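Side-chain contacts in malate dehydrogenase (Entamoeba histolytica, PDB 3I0P), which probably catalyses the reversible oxidation of malate to oxaloacetate with NAD as the hydride acceptor: residues A[37-42]-A[92-97]; A[45-50]-A[179-184]; A[125-130]-A[141-146]. All coordinates share one frame; numbering follows the deposited sequence.

Interaction 1 (A[37-42]-A[92-97]); sequences DTLIAA and FGHVNG
The imidazole of His94 is the flat group here, and Thr38 and Leu39 are the two residues of segment 37-42 that meet it. At one edge, near the ring plane, sits Thr38 OG1, 3.1 Å from His94 CD2. Leu39 arrives obliquely: its CD2 lies 3.7 Å from His94 NE2, and the leucine side chain runs at about a right angle to that of the histidine. Another part of the edge is met in plane by CB of Phe92, the residue at the N-cap of helix 93-111. The ring of Tyr59 also meets the imidazole, the planes at about 55°.

Thr38 is directed toward segment 92-97 and touches with both branches, its methyl CG2 resting 3.6 Å from His94 CB. On its side His94 has a chi1 of -29°, off a staggered position, which keeps CG beside the backbone N and carries the ring across to helix 29-45. Leu39 also packs on Met18 of helix 11-24, and His94 on Val35 of helix 29-45 and on Tyr130.

NE2 of the imidazole has its polar partner outside both segments. No hydrogen bond joins segments 37-42 and 92-97, so this buried join rests on van der Waals contact, with a hydroxyl oxygen beside a ring carbon.

Interaction 2 (A[45-50]-A[179-184]); sequences RGMDTH and CFDGAT. With NAD (nicotinamide-adenine-dinucleotide), chain B.
Van der Waals contact between the segments is slight: the guanidinium NH2 of Arg45 lies 3.9 Å from Cys179 CB, and the methyl CE of Met47 comes within 4.1 Å of Asp181 OD2. The Met47 and Asp181 side chains lie antiparallel alongside each other. Met47 bends at chi2 (-58°), setting CE against the nicotinamide ribose hydroxyl NAD O3D, while His50 comes against the same sugar with CE1.

Water supplies the hydrogen bonds between the two sides. One molecule accepts from Arg45 NE at 2.7 Å and donates to Asp181 OD2 at 2.9 Å. A second, in the guanidinium plane, accepts from Arg45 NH2 and donates to Cys179 O.

Direct bonds to NAD come from the strand side. Asp181 spreads its carboxylate over both hydroxyls of the nicotinamide ribose, OD1 taking NAD O2D at 2.8 Å and OD2 taking O3D. Ala183 N gives NAD O1N a 2.8 Å bond at 163°, and Cys179 O accepts weakly from the adenosine ribose hydroxyl NAD O3B.

Arg45 NE and Asp181 OD2 remain 5.5 Å apart, with water between them. The positive charge probably steadies the carboxylate from the second shell, leaving Asp181 to grip the cofactor sugar.

Interaction 3 (A[125-130]-A[141-146]); sequences GIAGYY and GICGTN. With NAD (nicotinamide-adenine-dinucleotide), chain B.
Cys143 is where strand 139-145 touches Ala127 and Tyr130 on helix 127-136, and the walk toward it starts at Gly141. This glycine adds little area to the contact, but its carbonyl oxygen takes a hydrogen bond from the side chain of Ser131, the next residue on the helix. Ile142 points away from the helix and packs on Phe253 of the second subunit.

Cys143 points back at the helix. Its SG stands between the backbone N and the carbonyl carbon (chi1 85°), which brings the sulfur 3.8 Å from Tyr130 CB and 4.3 Å from Ala127 CB. Ala127 O is close as well, 3.2 Å from the sulfur, although no hydrogen bond is established. Tyr130 offers its CB here; its ring stacks with that of Phe124, and its OH is bonded to Phe124 O. Cys143 also touches Phe286 and Ala167 on the neighbouring strands.

Gly144 brings the backbones nearest, its CA 6.0 Å from Ala127 CA. Thr145 then moves on to the cofactor: with OG1 directed anti to the backbone N, toward His284 ND1 and Gly283 O, the methyl CG2 faces the carboxamide and lies 3.7 Å from NAD O7N. Asn146 ends the run, its amide bonded to Gly283 N, Asn265 O and Glu255.

The helix side answers on the same ligand. Gly125 O accepts from NAD N7N at 2.9 Å, and Ala127 N donates to NAD O2D at 2.9 Å and 164°. Strands 113-121 and 139-145 run parallel with strand 282-290 between them, so helix 127-136 is the connection of a beta-alpha-beta crossover, and the loop entering it, together with the strand end, forms part of the nicotinamide pocket.

The three contacts form one chain of packing that leads to NAD. Interactions 2 and 3, with centres 9 Å apart, both touch the cofactor and share its nicotinamide ribose; Asp181 OD2 probably also accepts from Gly128 N at 3.1 Å, tying the strand carboxylate to the start of helix 127-136. Interaction 1 stands further back, the His94 side chain about 8 Å from NAD. It joins interaction 2 through the Schellman end of helix 29-45, where Met47 N lies 2.8 Å from Ala42 O. Toward interaction 3, 10 Å away between centres, Thr38 CG2 packs 3.4 Å from Tyr129 CE2.

Interaction 1 (A[37-42]-A[92-97])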
loop_
_atom_site.group_PDB
_atom_site.type_symbol
_atom_site.label_atom_id
_atom_site.label_comp_id
_atom_site.label_asym_id
_atom_site.label_seq_id
_atom_site.Cartn_x
_atom_site.Cartn_y
_atom_site.Cartn_z
ATOM N N ASP A 37 17.769 14.024 14.660
ATOM C CA ASP A 37 17.914 13.828 13.211
ATOM C C ASP A 37 16.563 13.572 12.546
ATOM O O ASP A 37 16.250 14.172 11.516
ATOM C CB ASP A 37 18.860 12.673 12.883
ATOM C CG ASP A 37 20.328 13.063 12.953
ATOM O OD1 ASP A 37 20.659 14.242 13.205
ATOM O OD2 ASP A 37 21.166 12.160 12.740
ATOM N N THR A 38 15.755 12.699 13.143
ATOM C CA THR A 38 14.473 12.374 12.527
ATOM C C THR A 38 13.431 13.436 12.830
ATOM O O THR A 38 12.487 13.599 12.063
ATOM C CB THR A 38 13.931 10.945 12.852
ATOM O OG1 THR A 38 12.719 11.044 13.586
ATOM C CG2 THR A 38 14.922 10.094 13.611
ATOM N N LEU A 39 13.601 14.169 13.926
ATOM C CA LEU A 39 12.735 15.322 14.169
ATOM C C LEU A 39 13.047 16.452 13.193
ATOM O O LEU A 39 12.137 16.936 12.518
ATOM C CB LEU A 39 12.774 15.791 15.626
ATOM C CG LEU A 39 12.141 14.795 16.602
ATOM C CD1 LEU A 39 11.997 15.384 17.989
ATOM C CD2 LEU A 39 10.778 14.343 16.073
ATOM N N ILE A 40 14.318 16.851 13.082
ATOM C CA ILE A 40 14.688 17.897 12.122
ATOM C C ILE A 40 14.349 17.511 10.671
ATOM O O ILE A 40 13.918 18.357 9.903
ATOM C CB ILE A 40 16.176 18.359 12.247
ATOM C CG1 ILE A 40 16.389 19.691 11.514
ATOM C CG2 ILE A 40 17.143 17.310 11.713
ATOM C CD1 ILE A 40 15.914 20.894 12.262
ATOM N N ALA A 41 14.530 16.237 10.319
ATOM C CA ALA A 41 14.097 15.701 9.032
ATOM C C ALA A 41 12.650 16.045 8.733
ATOM O O ALA A 41 12.311 16.382 7.594
ATOM C CB ALA A 41 14.285 14.197 8.982
ATOM N N ALA A 42 11.792 15.971 9.746
ATOM C CA ALA A 42 10.411 16.372 9.546
ATOM C C ALA A 42 10.319 17.862 9.178
ATOM O O ALA A 42 9.563 18.231 8.263
ATOM C CB ALA A 42 9.573 16.048 10.754
ATOM N N PHE A 92 12.493 5.860 22.573
ATOM C CA PHE A 92 12.046 6.692 21.462
ATOM C C PHE A 92 11.812 5.842 20.226
ATOM O O PHE A 92 12.663 5.020 19.861
ATOM C CB PHE A 92 13.131 7.668 21.065
ATOM C CG PHE A 92 13.465 8.694 22.096
ATOM C CD1 PHE A 92 12.613 9.780 22.325
ATOM C CD2 PHE A 92 14.681 8.626 22.779
ATOM C CE1 PHE A 92 12.958 10.761 23.251
ATOM C CE2 PHE A 92 15.033 9.603 23.693
ATOM C CZ PHE A 92 14.174 10.671 23.935
ATOM N N GLY A 93 10.691 6.069 19.550
ATOM C CA GLY A 93 10.430 5.384 18.294
ATOM C C GLY A 93 11.548 5.612 17.297
ATOM O O GLY A 93 11.878 4.724 16.520
ATOM N N HIS A 94 12.127 6.812 17.336
ATOM C CA HIS A 94 13.205 7.214 16.428
ATOM C C HIS A 94 14.444 6.398 16.695
ATOM O O HIS A 94 15.176 6.057 15.763
ATOM C CB HIS A 94 13.534 8.694 16.591
ATOM C CG HIS A 94 12.368 9.522 17.022
ATOM N ND1 HIS A 94 11.991 9.634 18.343
ATOM C CD2 HIS A 94 11.481 10.257 16.310
ATOM C CE1 HIS A 94 10.932 10.418 18.427
ATOM N NE2 HIS A 94 10.602 10.811 17.209
ATOM N N VAL A 95 14.670 6.073 17.968
ATOM C CA VAL A 95 15.783 5.212 18.353
ATOM C C VAL A 95 15.534 3.792 17.842
ATOM O O VAL A 95 16.377 3.225 17.150
ATOM C CB VAL A 95 16.031 5.251 19.883
ATOM C CG1 VAL A 95 16.987 4.142 20.323
ATOM C CG2 VAL A 95 16.564 6.621 20.294
ATOM N N ASN A 96 14.367 3.234 18.167
ATOM C CA ASN A 96 14.015 1.883 17.737
ATOM C C ASN A 96 13.959 1.804 16.205
ATOM O O ASN A 96 14.516 0.879 15.591
ATOM C CB ASN A 96 12.692 1.427 18.379
ATOM C CG ASN A 96 12.758 1.390 19.916
ATOM O OD1 ASN A 96 13.664 0.796 20.498
ATOM N ND2 ASN A 96 11.789 2.026 20.569
ATOM N N GLY A 97 13.315 2.803 15.598
ATOM C CA GLY A 97 13.183 2.885 14.151
ATOM C C GLY A 97 14.506 2.921 13.400
ATOM O O GLY A 97 14.696 2.174 12.430
#

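Interaction 2 (A[45-50]-A[179-184])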
loop_
_atom_site.group_PDB
_atom_site.type_symbol
_atom_site.label_atom_id
_atom_site.label_comp_id
_atom_site.label_asym_id
_atom_site.label_seq_id
_atom_site.Cartn_x
_atom_site.Cartn_y
_atom_site.Cartn_z
ATOM N N ARG A 45 11.662 18.616 5.695
ATOM C CA ARG A 45 10.831 18.124 4.604
ATOM C C ARG A 45 9.485 18.840 4.521
ATOM O O ARG A 45 8.758 18.681 3.544
ATOM C CB ARG A 45 10.640 16.611 4.708
ATOM C CG ARG A 45 11.915 15.817 4.547
ATOM C CD ARG A 45 11.676 14.306 4.639
ATOM N NE ARG A 45 10.937 13.802 3.481
ATOM C CZ ARG A 45 11.467 13.576 2.275
ATOM N NH1 ARG A 45 12.751 13.803 2.050
ATOM N NH2 ARG A 45 10.709 13.109 1.294
ATOM N N GLY A 46 9.155 19.623 5.540
ATOM C CA GLY A 46 7.909 20.375 5.530
ATOM C C GLY A 46 6.760 19.680 6.224
ATOM O O GLY A 46 5.617 20.081 6.077
ATOM N N MET A 47 7.062 18.640 6.994
ATOM C CA MET A 47 6.054 17.972 7.814
ATOM C C MET A 47 6.000 18.703 9.146
ATOM O O MET A 47 6.484 18.210 10.158
ATOM C CB MET A 47 6.409 16.491 8.036
ATOM C CG MET A 47 6.626 15.668 6.782
ATOM S SD MET A 47 5.160 15.709 5.748
ATOM C CE MET A 47 5.642 14.578 4.421
ATOM N N ASP A 48 5.412 19.886 9.140
ATOM C CA ASP A 48 5.558 20.822 10.259
ATOM C C ASP A 48 4.891 20.354 11.562
ATOM O O ASP A 48 5.097 20.944 12.626
ATOM C CB ASP A 48 5.117 22.227 9.826
ATOM C CG ASP A 48 5.972 22.767 8.677
ATOM O OD1 ASP A 48 7.208 22.642 8.757
ATOM O OD2 ASP A 48 5.415 23.294 7.692
ATOM N N THR A 49 4.129 19.270 11.460
ATOM C CA THR A 49 3.485 18.642 12.604
ATOM C C THR A 49 4.374 17.630 13.348
ATOM O O THR A 49 3.967 17.093 14.380
ATOM C CB THR A 49 2.203 17.908 12.149
ATOM O OG1 THR A 49 1.215 18.872 11.755
ATOM C CG2 THR A 49 1.650 17.032 13.274
ATOM N N HIS A 50 5.577 17.367 12.844
ATOM C CA HIS A 50 6.354 16.226 13.342
ATOM C C HIS A 50 7.802 16.493 13.759
ATOM O O HIS A 50 8.550 15.549 14.038
ATOM C CB HIS A 50 6.263 15.052 12.360
ATOM C CG HIS A 50 4.945 14.351 12.399
ATOM N ND1 HIS A 50 3.941 14.598 11.486
ATOM C CD2 HIS A 50 4.449 13.433 13.264
ATOM C CE1 HIS A 50 2.891 13.848 11.775
ATOM N NE2 HIS A 50 3.171 13.136 12.852
ATOM N N CYS A 179 9.829 8.975 -2.575
ATOM C CA CYS A 179 9.458 8.730 -1.198
ATOM C C CYS A 179 8.004 9.018 -0.957
ATOM O O CYS A 179 7.621 10.173 -0.725
ATOM C CB CYS A 179 10.298 9.562 -0.232
ATOM S SG CYS A 179 10.036 9.066 1.484
ATOM N N PHE A 180 7.185 7.972 -1.002
ATOM C CA PHE A 180 5.829 8.127 -0.516
ATOM C C PHE A 180 5.845 8.026 1.005
ATOM O O PHE A 180 6.531 7.174 1.576
ATOM C CB PHE A 180 4.852 7.122 -1.112
ATOM C CG PHE A 180 3.489 7.213 -0.500
ATOM C CD1 PHE A 180 2.699 8.334 -0.712
ATOM C CD2 PHE A 180 3.024 6.220 0.351
ATOM C CE1 PHE A 180 1.457 8.445 -0.123
ATOM C CE2 PHE A 180 1.761 6.322 0.944
ATOM C CZ PHE A 180 0.983 7.436 0.706
ATOM N N ASP A 181 5.103 8.917 1.648
ATOM C CA ASP A 181 5.064 8.972 3.094
ATOM C C ASP A 181 3.764 9.605 3.541
ATOM O O ASP A 181 3.572 10.803 3.390
ATOM C CB ASP A 181 6.254 9.770 3.626
ATOM C CG ASP A 181 6.238 9.900 5.133
ATOM O OD1 ASP A 181 5.597 9.058 5.809
ATOM O OD2 ASP A 181 6.880 10.847 5.640
ATOM N N GLY A 182 2.864 8.799 4.086
ATOM C CA GLY A 182 1.559 9.315 4.453
ATOM C C GLY A 182 0.663 8.349 5.193
ATOM O O GLY A 182 0.867 7.120 5.146
ATOM N N ALA A 183 -0.335 8.920 5.871
ATOM C CA ALA A 183 -1.327 8.150 6.605
ATOM C C ALA A 183 -2.181 7.317 5.665
ATOM O O ALA A 183 -2.351 7.667 4.499
ATOM C CB ALA A 183 -2.197 9.075 7.406
ATOM N N THR A 184 -2.728 6.220 6.171
ATOM C CA THR A 184 -3.688 5.440 5.392
ATOM C C THR A 184 -5.106 6.011 5.513
ATOM O O THR A 184 -6.009 5.609 4.781
ATOM C CB THR A 184 -3.658 3.966 5.774
ATOM O OG1 THR A 184 -3.590 3.851 7.201
ATOM C CG2 THR A 184 -2.439 3.274 5.150
HETATM P PA NAD B . 0.202 13.977 2.822
HETATM O O1A NAD B . 0.878 15.285 3.155
HETATM O O2A NAD B . -1.255 13.990 2.491
HETATM O O5B NAD B . 1.028 13.346 1.595
HETATM C C5B NAD B . 2.461 13.248 1.667
HETATM C C4B NAD B . 3.041 12.322 0.589
HETATM O O4B NAD B . 2.358 12.464 -0.663
HETATM C C3B NAD B . 4.492 12.631 0.281
HETATM O O3B NAD B . 5.141 11.411 -0.113
HETATM C C2B NAD B . 4.418 13.586 -0.890
HETATM O O2B NAD B . 5.603 13.539 -1.684
HETATM C C1B NAD B . 3.230 13.034 -1.652
HETATM N N9A NAD B . 2.485 14.037 -2.468
HETATM C C8A NAD B . 1.827 15.117 -2.022
HETATM N N7A NAD B . 1.263 15.739 -3.080
HETATM C C5A NAD B . 1.564 15.031 -4.194
HETATM C C6A NAD B . 1.272 15.170 -5.555
HETATM N N6A NAD B . 0.529 16.207 -6.012
HETATM N N1A NAD B . 1.749 14.260 -6.440
HETATM C C2A NAD B . 2.493 13.226 -6.024
HETATM N N3A NAD B . 2.782 13.067 -4.726
HETATM C C4A NAD B . 2.333 13.956 -3.795
HETATM O O3 NAD B . 0.490 12.866 3.975
HETATM P PN NAD B . -0.072 12.816 5.503
HETATM O O1N NAD B . -0.961 11.600 5.610
HETATM O O2N NAD B . -0.577 14.174 5.925
HETATM O O5D NAD B . 1.242 12.526 6.373
HETATM C C5D NAD B . 2.145 13.580 6.719
HETATM C C4D NAD B . 3.217 13.068 7.678
HETATM O O4D NAD B . 2.627 12.644 8.910
HETATM C C3D NAD B . 3.961 11.860 7.122
HETATM O O3D NAD B . 5.363 12.162 7.135
HETATM C C2D NAD B . 3.592 10.695 8.041
HETATM O O2D NAD B . 4.643 9.746 8.296
HETATM C C1D NAD B . 3.238 11.417 9.322
HETATM N N1N NAD B . 2.374 10.613 10.183
HETATM C C2N NAD B . 2.931 9.996 11.249
HETATM C C3N NAD B . 2.143 9.217 12.101
HETATM C C7N NAD B . 2.745 8.521 13.290
HETATM O O7N NAD B . 2.018 7.852 14.014
HETATM N N7N NAD B . 4.048 8.646 13.530
HETATM C C4N NAD B . 0.777 9.088 11.837
HETATM C C5N NAD B . 0.229 9.731 10.722
HETATM C C6N NAD B . 1.058 10.497 9.905
HETATM O O HOH W 1 8.723 12.493 4.183
HETATM O O HOH W 2 8.211 12.003 1.290
#

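Interaction 3 (A[125-130]-A[141-146])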
loop_
_atom_site.group_PDB
_atom_site.type_symbol
_atom_site.label_atom_id
_atom_site.label_comp_id
_atom_site.label_asym_id
_atom_site.label_seq_id
_atom_site.Cartn_x
_atom_site.Cartn_y
_atom_site.Cartn_z
ATOM N N GLY A 125 7.849 9.751 14.840
ATOM C CA GLY A 125 7.888 10.892 13.936
ATOM C C GLY A 125 7.447 10.518 12.539
ATOM O O GLY A 125 6.481 9.780 12.362
ATOM N N ILE A 126 8.155 11.018 11.535
ATOM C CA ILE A 126 7.762 10.753 10.153
ATOM C C ILE A 126 8.158 9.364 9.646
ATOM O O ILE A 126 9.317 8.950 9.769
ATOM C CB ILE A 126 8.236 11.862 9.177
ATOM C CG1 ILE A 126 9.737 12.145 9.325
ATOM C CG2 ILE A 126 7.417 13.107 9.385
ATOM C CD1 ILE A 126 10.334 12.795 8.087
ATOM N N ALA A 127 7.196 8.640 9.080
ATOM C CA ALA A 127 7.488 7.293 8.585
ATOM C C ALA A 127 8.554 7.365 7.496
ATOM O O ALA A 127 9.461 6.526 7.436
ATOM C CB ALA A 127 6.226 6.605 8.077
ATOM N N GLY A 128 8.450 8.401 6.665
ATOM C CA GLY A 128 9.349 8.621 5.541
ATOM C C GLY A 128 10.815 8.605 5.895
ATOM O O GLY A 128 11.641 8.299 5.040
ATOM N N TYR A 129 11.150 8.916 7.145
ATOM C CA TYR A 129 12.553 9.022 7.555
ATOM C C TYR A 129 13.257 7.684 7.424
ATOM O O TYR A 129 14.361 7.600 6.895
ATOM C CB TYR A 129 12.681 9.541 8.995
ATOM C CG TYR A 129 14.113 9.592 9.501
ATOM C CD1 TYR A 129 14.961 10.639 9.140
ATOM C CD2 TYR A 129 14.627 8.583 10.324
ATOM C CE1 TYR A 129 16.282 10.694 9.590
ATOM C CE2 TYR A 129 15.951 8.622 10.777
ATOM C CZ TYR A 129 16.765 9.686 10.411
ATOM O OH TYR A 129 18.067 9.754 10.856
ATOM N N TYR A 130 12.605 6.637 7.910
ATOM C CA TYR A 130 13.189 5.301 7.917
ATOM C C TYR A 130 13.292 4.734 6.500
ATOM O O TYR A 130 14.257 4.048 6.168
ATOM C CB TYR A 130 12.412 4.398 8.886
ATOM C CG TYR A 130 12.215 5.113 10.198
ATOM C CD1 TYR A 130 13.220 5.119 11.180
ATOM C CD2 TYR A 130 11.061 5.857 10.429
ATOM C CE1 TYR A 130 13.056 5.830 12.362
ATOM C CE2 TYR A 130 10.889 6.561 11.603
ATOM C CZ TYR A 130 11.881 6.546 12.565
ATOM O OH TYR A 130 11.670 7.251 13.724
ATOM N N GLY A 141 12.887 0.773 0.616
ATOM C CA GLY A 141 12.505 0.743 2.027
ATOM C C GLY A 141 11.024 0.948 2.275
ATOM O O GLY A 141 10.444 1.951 1.863
ATOM N N ILE A 142 10.412 -0.010 2.951
ATOM C CA ILE A 142 8.986 0.031 3.249
ATOM C C ILE A 142 8.830 -0.067 4.759
ATOM O O ILE A 142 9.441 -0.927 5.399
ATOM C CB ILE A 142 8.212 -1.127 2.553
ATOM C CG1 ILE A 142 8.414 -1.075 1.027
ATOM C CG2 ILE A 142 6.730 -1.087 2.932
ATOM C CD1 ILE A 142 7.959 -2.324 0.275
ATOM N N CYS A 143 8.030 0.819 5.336
ATOM C CA CYS A 143 7.899 0.854 6.776
ATOM C C CYS A 143 6.587 1.497 7.191
ATOM O O CYS A 143 5.884 2.077 6.360
ATOM C CB CYS A 143 9.104 1.568 7.400
ATOM S SG CYS A 143 8.995 3.350 7.499
ATOM N N GLY A 144 6.252 1.369 8.473
ATOM C CA GLY A 144 5.001 1.894 9.008
ATOM C C GLY A 144 4.913 1.709 10.513
ATOM O O GLY A 144 5.800 1.115 11.137
ATOM N N THR A 145 3.838 2.226 11.095
ATOM C CA THR A 145 3.633 2.189 12.534
ATOM C C THR A 145 2.140 2.162 12.777
ATOM O O THR A 145 1.385 2.664 11.955
ATOM C CB THR A 145 4.268 3.440 13.243
ATOM O OG1 THR A 145 4.166 3.300 14.664
ATOM C CG2 THR A 145 3.592 4.739 12.826
ATOM N N ASN A 146 1.700 1.556 13.874
ATOM C CA ASN A 146 0.330 1.797 14.309
ATOM C C ASN A 146 0.284 3.002 15.245
ATOM O O ASN A 146 1.331 3.543 15.611
ATOM C CB ASN A 146 -0.365 0.544 14.877
ATOM C CG ASN A 146 0.365 -0.093 16.066
ATOM O OD1 ASN A 146 1.387 0.404 16.565
ATOM N ND2 ASN A 146 -0.182 -1.219 16.528
HETATM P PA NAD B . 0.202 13.977 2.822
HETATM O O1A NAD B . 0.878 15.285 3.155
HETATM O O2A NAD B . -1.255 13.990 2.491
HETATM O O5B NAD B . 1.028 13.346 1.595
HETATM C C5B NAD B . 2.461 13.248 1.667
HETATM C C4B NAD B . 3.041 12.322 0.589
HETATM O O4B NAD B . 2.358 12.464 -0.663
HETATM C C3B NAD B . 4.492 12.631 0.281
HETATM O O3B NAD B . 5.141 11.411 -0.113
HETATM C C2B NAD B . 4.418 13.586 -0.890
HETATM O O2B NAD B . 5.603 13.539 -1.684
HETATM C C1B NAD B . 3.230 13.034 -1.652
HETATM N N9A NAD B . 2.485 14.037 -2.468
HETATM C C8A NAD B . 1.827 15.117 -2.022
HETATM N N7A NAD B . 1.263 15.739 -3.080
HETATM C C5A NAD B . 1.564 15.031 -4.194
HETATM C C6A NAD B . 1.272 15.170 -5.555
HETATM N N6A NAD B . 0.529 16.207 -6.012
HETATM N N1A NAD B . 1.749 14.260 -6.440
HETATM C C2A NAD B . 2.493 13.226 -6.024
HETATM N N3A NAD B . 2.782 13.067 -4.726
HETATM C C4A NAD B . 2.333 13.956 -3.795
HETATM O O3 NAD B . 0.490 12.866 3.975
HETATM P PN NAD B . -0.072 12.816 5.503
HETATM O O1N NAD B . -0.961 11.600 5.610
HETATM O O2N NAD B . -0.577 14.174 5.925
HETATM O O5D NAD B . 1.242 12.526 6.373
HETATM C C5D NAD B . 2.145 13.580 6.719
HETATM C C4D NAD B . 3.217 13.068 7.678
HETATM O O4D NAD B . 2.627 12.644 8.910
HETATM C C3D NAD B . 3.961 11.860 7.122
HETATM O O3D NAD B . 5.363 12.162 7.135
HETATM C C2D NAD B . 3.592 10.695 8.041
HETATM O O2D NAD B . 4.643 9.746 8.296
HETATM C C1D NAD B . 3.238 11.417 9.322
HETATM N N1N NAD B . 2.374 10.613 10.183
HETATM C C2N NAD B . 2.931 9.996 11.249
HETATM C C3N NAD B . 2.143 9.217 12.101
HETATM C C7N NAD B . 2.745 8.521 13.290
HETATM O O7N NAD B . 2.018 7.852 14.014
HETATM N N7N NAD B . 4.048 8.646 13.530
HETATM C C4N NAD B . 0.777 9.088 11.837
HETATM C C5N NAD B . 0.229 9.731 10.722
HETATM C C6N NAD B . 1.058 10.497 9.905
#